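Local coordinates for cytochrome c-550 (Paracoccus denitrificans, PDB 1COT), which probably carries electrons as a soluble class I c-type cytochrome, using a single covalently attached heme c whose iron is six-coordinate, at residues H19-P24 against A113-N118; P37-Y40 against G44-I47. All coordinates share one frame; numbering follows the deposited sequence.

Contact 1. Residues H19-P24 against A113-N118. With HEC (heme c), chain B.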
loop_
_atom_site.group_PDB
_atom_site.type_symbol
_atom_site.label_atom_id
_atom_site.label_comp_id
_atom_site.label_asym_id
_atom_site.label_seq_id
_atom_site.Cartn_x
_atom_site.Cartn_y
_atom_site.Cartn_z
ATOM N N HIS A 19 -5.224 8.063 -1.484
ATOM C CA HIS A 19 -3.777 8.050 -1.534
ATOM C C HIS A 19 -3.189 8.925 -2.629
ATOM O O HIS A 19 -3.622 8.876 -3.772
ATOM C CB HIS A 19 -3.356 6.598 -1.900
ATOM C CG HIS A 19 -3.616 5.518 -0.892
ATOM N ND1 HIS A 19 -2.886 5.431 0.281
ATOM C CD2 HIS A 19 -4.497 4.479 -0.899
ATOM C CE1 HIS A 19 -3.320 4.372 0.950
ATOM N NE2 HIS A 19 -4.294 3.784 0.272
ATOM N N MET A 20 -2.129 9.631 -2.288
ATOM C CA MET A 20 -1.455 10.432 -3.275
ATOM C C MET A 20 -0.109 9.744 -3.497
ATOM O O MET A 20 0.242 8.793 -2.797
ATOM C CB MET A 20 -1.219 11.839 -2.701
ATOM C CG MET A 20 -0.156 11.834 -1.604
ATOM S SD MET A 20 0.209 13.465 -0.900
ATOM C CE MET A 20 -1.332 13.791 -0.008
ATOM N N ILE A 21 0.645 10.227 -4.466
ATOM C CA ILE A 21 1.978 9.729 -4.762
ATOM C C ILE A 21 2.773 11.039 -4.798
ATOM O O ILE A 21 2.675 11.777 -5.775
ATOM C CB ILE A 21 2.109 8.919 -6.061
ATOM C CG1 ILE A 21 1.292 7.630 -5.904
ATOM C CG2 ILE A 21 3.576 8.565 -6.300
ATOM C CD1 ILE A 21 1.430 6.702 -7.109
ATOM N N GLN A 22 3.511 11.381 -3.744
ATOM C CA GLN A 22 4.271 12.624 -3.701
ATOM C C GLN A 22 5.702 12.367 -3.281
ATOM O O GLN A 22 5.962 11.707 -2.271
ATOM C CB GLN A 22 3.616 13.606 -2.722
ATOM C CG GLN A 22 4.235 15.015 -2.692
ATOM C CD GLN A 22 3.582 15.782 -1.560
ATOM O OE1 GLN A 22 3.987 15.653 -0.398
ATOM N NE2 GLN A 22 2.546 16.550 -1.889
ATOM N N ALA A 23 6.611 12.889 -4.099
ATOM C CA ALA A 23 8.029 12.741 -3.884
ATOM C C ALA A 23 8.426 13.456 -2.616
ATOM O O ALA A 23 7.748 14.375 -2.156
ATOM C CB ALA A 23 8.806 13.214 -5.099
ATOM N N PRO A 24 9.535 12.993 -2.063
ATOM C CA PRO A 24 10.052 13.547 -0.835
ATOM C C PRO A 24 10.274 15.042 -0.891
ATOM O O PRO A 24 10.157 15.733 0.123
ATOM C CB PRO A 24 11.265 12.712 -0.418
ATOM C CG PRO A 24 11.243 11.483 -1.316
ATOM C CD PRO A 24 10.302 11.789 -2.479
ATOM N N ALA A 113 2.625 -2.578 -10.234
ATOM C CA ALA A 113 3.704 -2.219 -11.142
ATOM C C ALA A 113 3.877 -0.699 -11.178
ATOM O O ALA A 113 4.983 -0.170 -11.239
ATOM C CB ALA A 113 3.426 -2.755 -12.544
ATOM N N PHE A 114 2.769 0.015 -11.142
ATOM C CA PHE A 114 2.817 1.449 -11.164
ATOM C C PHE A 114 3.384 1.957 -9.851
ATOM O O PHE A 114 4.115 2.940 -9.833
ATOM C CB PHE A 114 1.391 1.944 -11.306
ATOM C CG PHE A 114 1.282 3.430 -11.278
ATOM C CD1 PHE A 114 1.835 4.197 -12.303
ATOM C CD2 PHE A 114 0.569 4.017 -10.239
ATOM C CE1 PHE A 114 1.701 5.588 -12.306
ATOM C CE2 PHE A 114 0.417 5.404 -10.239
ATOM C CZ PHE A 114 0.984 6.164 -11.261
ATOM N N LEU A 115 3.030 1.307 -8.737
ATOM C CA LEU A 115 3.566 1.743 -7.466
ATOM C C LEU A 115 5.077 1.541 -7.505
ATOM O O LEU A 115 5.837 2.347 -6.974
ATOM C CB LEU A 115 2.984 0.902 -6.327
ATOM C CG LEU A 115 1.503 1.185 -6.146
ATOM C CD1 LEU A 115 0.973 0.299 -5.029
ATOM C CD2 LEU A 115 1.294 2.650 -5.769
ATOM N N ALA A 116 5.506 0.466 -8.148
ATOM C CA ALA A 116 6.912 0.171 -8.259
ATOM C C ALA A 116 7.641 1.210 -9.104
ATOM O O ALA A 116 8.764 1.617 -8.825
ATOM C CB ALA A 116 7.100 -1.211 -8.855
ATOM N N GLN A 117 6.983 1.663 -10.151
ATOM C CA GLN A 117 7.574 2.655 -11.002
ATOM C C GLN A 117 7.842 3.910 -10.174
ATOM O O GLN A 117 8.797 4.651 -10.385
ATOM C CB GLN A 117 6.572 2.927 -12.138
ATOM C CG GLN A 117 6.860 4.215 -12.933
ATOM C CD GLN A 117 5.917 4.399 -14.103
ATOM O OE1 GLN A 117 5.950 3.624 -15.073
ATOM N NE2 GLN A 117 5.084 5.437 -14.032
ATOM N N ASN A 118 6.954 4.135 -9.210
ATOM C CA ASN A 118 7.033 5.277 -8.321
ATOM C C ASN A 118 7.774 4.982 -7.008
ATOM O O ASN A 118 7.593 5.691 -6.020
ATOM C CB ASN A 118 5.645 5.901 -8.101
ATOM C CG ASN A 118 5.169 6.526 -9.394
ATOM O OD1 ASN A 118 5.685 7.579 -9.803
ATOM N ND2 ASN A 118 4.219 5.881 -10.063
HETATM FE FE HEC B . -5.079 2.071 0.679
HETATM C CHA HEC B . -3.139 1.747 3.403
HETATM C CHB HEC B . -2.755 0.526 -1.195
HETATM C CHC HEC B . -7.046 2.394 -2.072
HETATM C CHD HEC B . -7.394 3.750 2.487
HETATM N NA HEC B . -3.312 1.276 1.014
HETATM C C1A HEC B . -2.666 1.254 2.245
HETATM C C2A HEC B . -1.384 0.602 2.094
HETATM C C3A HEC B . -1.253 0.246 0.803
HETATM C C4A HEC B . -2.445 0.670 0.141
HETATM C CMA HEC B . -0.098 -0.470 0.141
HETATM C CAA HEC B . -0.401 0.376 3.209
HETATM C CBA HEC B . 0.583 1.556 3.248
HETATM C CGA HEC B . 1.732 1.459 4.256
HETATM O O1A HEC B . 2.194 2.545 4.476
HETATM O O2A HEC B . 2.153 0.454 4.775
HETATM N NB HEC B . -4.966 1.560 -1.218
HETATM C C1B HEC B . -3.880 0.976 -1.793
HETATM C C2B HEC B . -4.149 0.813 -3.188
HETATM C C3B HEC B . -5.349 1.326 -3.410
HETATM C C4B HEC B . -5.853 1.779 -2.187
HETATM C CMB HEC B . -3.170 0.127 -4.160
HETATM C CAB HEC B . -6.091 1.279 -4.685
HETATM C CBB HEC B . -6.373 -0.017 -5.391
HETATM N NC HEC B . -6.821 2.853 0.276
HETATM C C1C HEC B . -7.494 2.921 -0.915
HETATM C C2C HEC B . -8.743 3.635 -0.758
HETATM C C3C HEC B . -8.823 4.025 0.532
HETATM C C4C HEC B . -7.628 3.555 1.161
HETATM C CMC HEC B . -9.758 3.878 -1.870
HETATM C CAC HEC B . -9.895 4.811 1.239
HETATM C CBC HEC B . -11.370 4.803 0.991
HETATM N ND HEC B . -5.257 2.609 2.583
HETATM C C1D HEC B . -6.295 3.318 3.130
HETATM C C2D HEC B . -6.026 3.530 4.541
HETATM C C3D HEC B . -4.820 2.975 4.762
HETATM C C4D HEC B . -4.350 2.389 3.559
HETATM C CMD HEC B . -6.934 4.232 5.525
HETATM C CAD HEC B . -4.150 2.837 6.074
HETATM C CBD HEC B . -4.597 1.412 6.524
HETATM C CGD HEC B . -4.478 1.069 7.962
HETATM O O1D HEC B . -3.950 1.771 8.791
HETATM O O2D HEC B . -4.960 -0.051 8.271
#
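Phe114, Leu115 and Asn118, at the end of the C-terminal helix 108-117 of this cytochrome c fold, close around Ile21, two residues beyond His19, the histidine of the CXXCH heme-attachment motif, whose NE2 binds the heme iron at 1.9 Å. Phe114 comes first: with CG anti to the backbone N (chi1 177°), its ring brings CE2 to 3.5 Å from Ile21 CD1, and the methyl approaches the ring obliquely. Its other neighbours include Glu9 of helix 5-11, so the ring lies where helices 5-11 and 108-117 meet strand 21-22, just after the heme-attachment motif. Leu115 adds a looser apolar touch, CD2 lying 4.3 Å from Ile21 CD1. Both leucine and phenylalanine thus converge on the far end of the isoleucine, whose CG1 branch extends to CD1 with chi2 near trans.

Asn118, the first residue past the helix, meets the other branch: Ile21 CG2 packs 3.8 Å from Asn118 CB, the two side chains crossing at about a right angle. The buried amide turns back on its own helix, where Asn118 ND2 donates to Phe114 O over 3.0 Å. Asn118 N also donates to that oxygen, from the opposite face of the carbonyl plane. The same turn of the Asn118 amide leaves ND2 3.3 Å above one face of the Phe114 ring, offset toward its rim.

Contact 2. Residues P37-Y40 against G44-I47; sequences PNLY and GRKI. With HEC (heme c), chain B.
Arg45 reaches across to the backbone of Asn38 and grips one carbonyl end-on with both terminal nitrogens of its guanidinium: NH1 lies 2.9 Å and NH2 3.0 Å from Asn38 O. The oxygen sits close to the guanidinium plane, and the two bonds are moderately bent, with N-H...O angles of 147° and 142°. Arg45 NH2 is shared, because it also donates to the heme propionate oxygen O1A at 3.0 Å, a straighter bond at 163°. The side chain leaves the backbone with CG anti to N, then bends at chi3, which swings the flat group round between the 37-40 loop and the propionate. Tyr40 O also lies near the guanidinium edge, 3.1 Å from Arg45 NH1.

Within the 37-40 loop, Asn38 OD1 accepts from Tyr40 N in an Asx turn, while the amide nitrogen has its partner in Gln22. The amide therefore fixes the bend whose backbone carbonyl receives the arginine.

Apolar contacts bring the same loop against the heme. Pro37 lays CD 3.7 Å from porphyrin carbon C3D, and its CG and CB extend toward the O1A propionate. Leu39 starts out away from the 44-47 segment, yet its CD1 methyl reaches the macrocycle, 3.9 Å from heme CHB. Pro37 CB and Leu39 CD2 approach the guanidinium obliquely.

Together these contacts couple a heme carboxylate to the protein backbone through one cationic side chain. The positive guanidinium, held in place by the carbonyl that NH1 and NH2 share, would be expected to stabilise the ionised propionate at O1A.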
loop_
_atom_site.group_PDB
_atom_site.type_symbol
_atom_site.label_atom_id
_atom_site.label_comp_id
_atom_site.label_asym_id
_atom_site.label_seq_id
_atom_site.Cartn_x
_atom_site.Cartn_y
_atom_site.Cartn_z
ATOM N N PRO A 37 -2.010 6.724 3.505
ATOM C CA PRO A 37 -0.637 7.208 3.415
ATOM C C PRO A 37 -0.174 7.465 1.990
ATOM O O PRO A 37 -0.724 6.920 1.025
ATOM C CB PRO A 37 0.251 6.062 3.934
ATOM C CG PRO A 37 -0.663 4.950 4.432
ATOM C CD PRO A 37 -2.089 5.367 4.112
ATOM N N ASN A 38 0.866 8.294 1.863
ATOM C CA ASN A 38 1.461 8.613 0.576
ATOM C C ASN A 38 2.070 7.298 0.078
ATOM O O ASN A 38 2.741 6.603 0.840
ATOM C CB ASN A 38 2.568 9.640 0.850
ATOM C CG ASN A 38 3.326 10.092 -0.369
ATOM O OD1 ASN A 38 3.105 9.636 -1.500
ATOM N ND2 ASN A 38 4.245 11.012 -0.125
ATOM N N LEU A 39 1.837 6.949 -1.189
ATOM C CA LEU A 39 2.349 5.718 -1.781
ATOM C C LEU A 39 3.659 5.838 -2.527
ATOM O O LEU A 39 4.173 4.838 -3.021
ATOM C CB LEU A 39 1.271 4.883 -2.507
ATOM C CG LEU A 39 0.100 4.529 -1.585
ATOM C CD1 LEU A 39 -0.993 3.813 -2.378
ATOM C CD2 LEU A 39 0.577 3.640 -0.444
ATOM N N TYR A 40 4.199 7.049 -2.600
ATOM C CA TYR A 40 5.465 7.197 -3.284
ATOM C C TYR A 40 6.441 6.351 -2.476
ATOM O O TYR A 40 6.436 6.392 -1.244
ATOM C CB TYR A 40 5.961 8.647 -3.161
ATOM C CG TYR A 40 7.379 8.709 -3.668
ATOM C CD1 TYR A 40 8.485 8.481 -2.844
ATOM C CD2 TYR A 40 7.617 8.998 -5.012
ATOM C CE1 TYR A 40 9.807 8.494 -3.285
ATOM C CE2 TYR A 40 8.928 9.033 -5.474
ATOM C CZ TYR A 40 10.011 8.792 -4.630
ATOM O OH TYR A 40 11.289 8.841 -5.128
ATOM N N GLY A 44 9.349 -1.642 -1.101
ATOM C CA GLY A 44 10.606 -1.690 -0.394
ATOM C C GLY A 44 10.534 -0.923 0.917
ATOM O O GLY A 44 11.457 -0.987 1.737
ATOM N N ARG A 45 9.436 -0.218 1.146
ATOM C CA ARG A 45 9.306 0.531 2.387
ATOM C C ARG A 45 8.806 -0.356 3.522
ATOM O O ARG A 45 7.976 -1.233 3.299
ATOM C CB ARG A 45 8.284 1.609 2.116
ATOM C CG ARG A 45 7.964 2.506 3.274
ATOM C CD ARG A 45 7.193 3.697 2.727
ATOM N NE ARG A 45 5.755 3.587 2.907
ATOM C CZ ARG A 45 4.890 4.353 2.238
ATOM N NH1 ARG A 45 5.297 5.267 1.358
ATOM N NH2 ARG A 45 3.591 4.200 2.463
ATOM N N LYS A 46 9.277 -0.116 4.751
ATOM C CA LYS A 46 8.822 -0.895 5.893
ATOM C C LYS A 46 7.317 -0.709 6.055
ATOM O O LYS A 46 6.791 0.389 5.879
ATOM C CB LYS A 46 9.478 -0.369 7.167
ATOM C CG LYS A 46 9.238 -1.226 8.398
ATOM C CD LYS A 46 9.909 -0.690 9.663
ATOM C CE LYS A 46 9.926 -1.679 10.808
ATOM N NZ LYS A 46 8.574 -2.090 11.210
ATOM N N ILE A 47 6.606 -1.781 6.371
ATOM C CA ILE A 47 5.159 -1.696 6.552
ATOM C C ILE A 47 4.795 -0.631 7.580
ATOM O O ILE A 47 5.493 -0.500 8.585
ATOM C CB ILE A 47 4.678 -3.016 7.170
ATOM C CG1 ILE A 47 5.187 -4.229 6.395
ATOM C CG2 ILE A 47 3.166 -3.049 7.326
ATOM C CD1 ILE A 47 4.639 -4.316 4.972
HETATM FE FE HEC B . -5.079 2.071 0.679
HETATM C CHA HEC B . -3.139 1.747 3.403
HETATM C CHB HEC B . -2.755 0.526 -1.195
HETATM C CHC HEC B . -7.046 2.394 -2.072
HETATM C CHD HEC B . -7.394 3.750 2.487
HETATM N NA HEC B . -3.312 1.276 1.014
HETATM C C1A HEC B . -2.666 1.254 2.245
HETATM C C2A HEC B . -1.384 0.602 2.094
HETATM C C3A HEC B . -1.253 0.246 0.803
HETATM C C4A HEC B . -2.445 0.670 0.141
HETATM C CMA HEC B . -0.098 -0.470 0.141
HETATM C CAA HEC B . -0.401 0.376 3.209
HETATM C CBA HEC B . 0.583 1.556 3.248
HETATM C CGA HEC B . 1.732 1.459 4.256
HETATM O O1A HEC B . 2.194 2.545 4.476
HETATM O O2A HEC B . 2.153 0.454 4.775
HETATM N NB HEC B . -4.966 1.560 -1.218
HETATM C C1B HEC B . -3.880 0.976 -1.793
HETATM C C2B HEC B . -4.149 0.813 -3.188
HETATM C C3B HEC B . -5.349 1.326 -3.410
HETATM C C4B HEC B . -5.853 1.779 -2.187
HETATM C CMB HEC B . -3.170 0.127 -4.160
HETATM C CAB HEC B . -6.091 1.279 -4.685
HETATM C CBB HEC B . -6.373 -0.017 -5.391
HETATM N NC HEC B . -6.821 2.853 0.276
HETATM C C1C HEC B . -7.494 2.921 -0.915
HETATM C C2C HEC B . -8.743 3.635 -0.758
HETATM C C3C HEC B . -8.823 4.025 0.532
HETATM C C4C HEC B . -7.628 3.555 1.161
HETATM C CMC HEC B . -9.758 3.878 -1.870
HETATM C CAC HEC B . -9.895 4.811 1.239
HETATM C CBC HEC B . -11.370 4.803 0.991
HETATM N ND HEC B . -5.257 2.609 2.583
HETATM C C1D HEC B . -6.295 3.318 3.130
HETATM C C2D HEC B . -6.026 3.530 4.541
HETATM C C3D HEC B . -4.820 2.975 4.762
HETATM C C4D HEC B . -4.350 2.389 3.559
HETATM C CMD HEC B . -6.934 4.232 5.525
HETATM C CAD HEC B . -4.150 2.837 6.074
HETATM C CBD HEC B . -4.597 1.412 6.524
HETATM C CGD HEC B . -4.478 1.069 7.962
HETATM O O1D HEC B . -3.950 1.771 8.791
HETATM O O2D HEC B . -4.960 -0.051 8.271
#

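Overall arrangement
Contact 2 is nested along the chain inside the long loop closed by contact 1, and their centres lie about 9 Å apart. Both touch the heme: contact 1 supplies an axial iron ligand, completed by Met100, and contact 2 holds one propionate. Their first segments touch, hydrogen-bonded to each other. His19 ND1 lies 2.7 Å from Pro37 O, a probable hydrogen bond that would orient the imidazole on the iron, and Asn38 ND2 lies 2.8 Å from Gln22 O, a second probable bond. The residues 19-24 and 37-40 thus tie the helix 108-117 packing to the loop reached by Arg45. Tyr55, Trp71 and Ala48 are among the further hydrogen-bond partners of the heme.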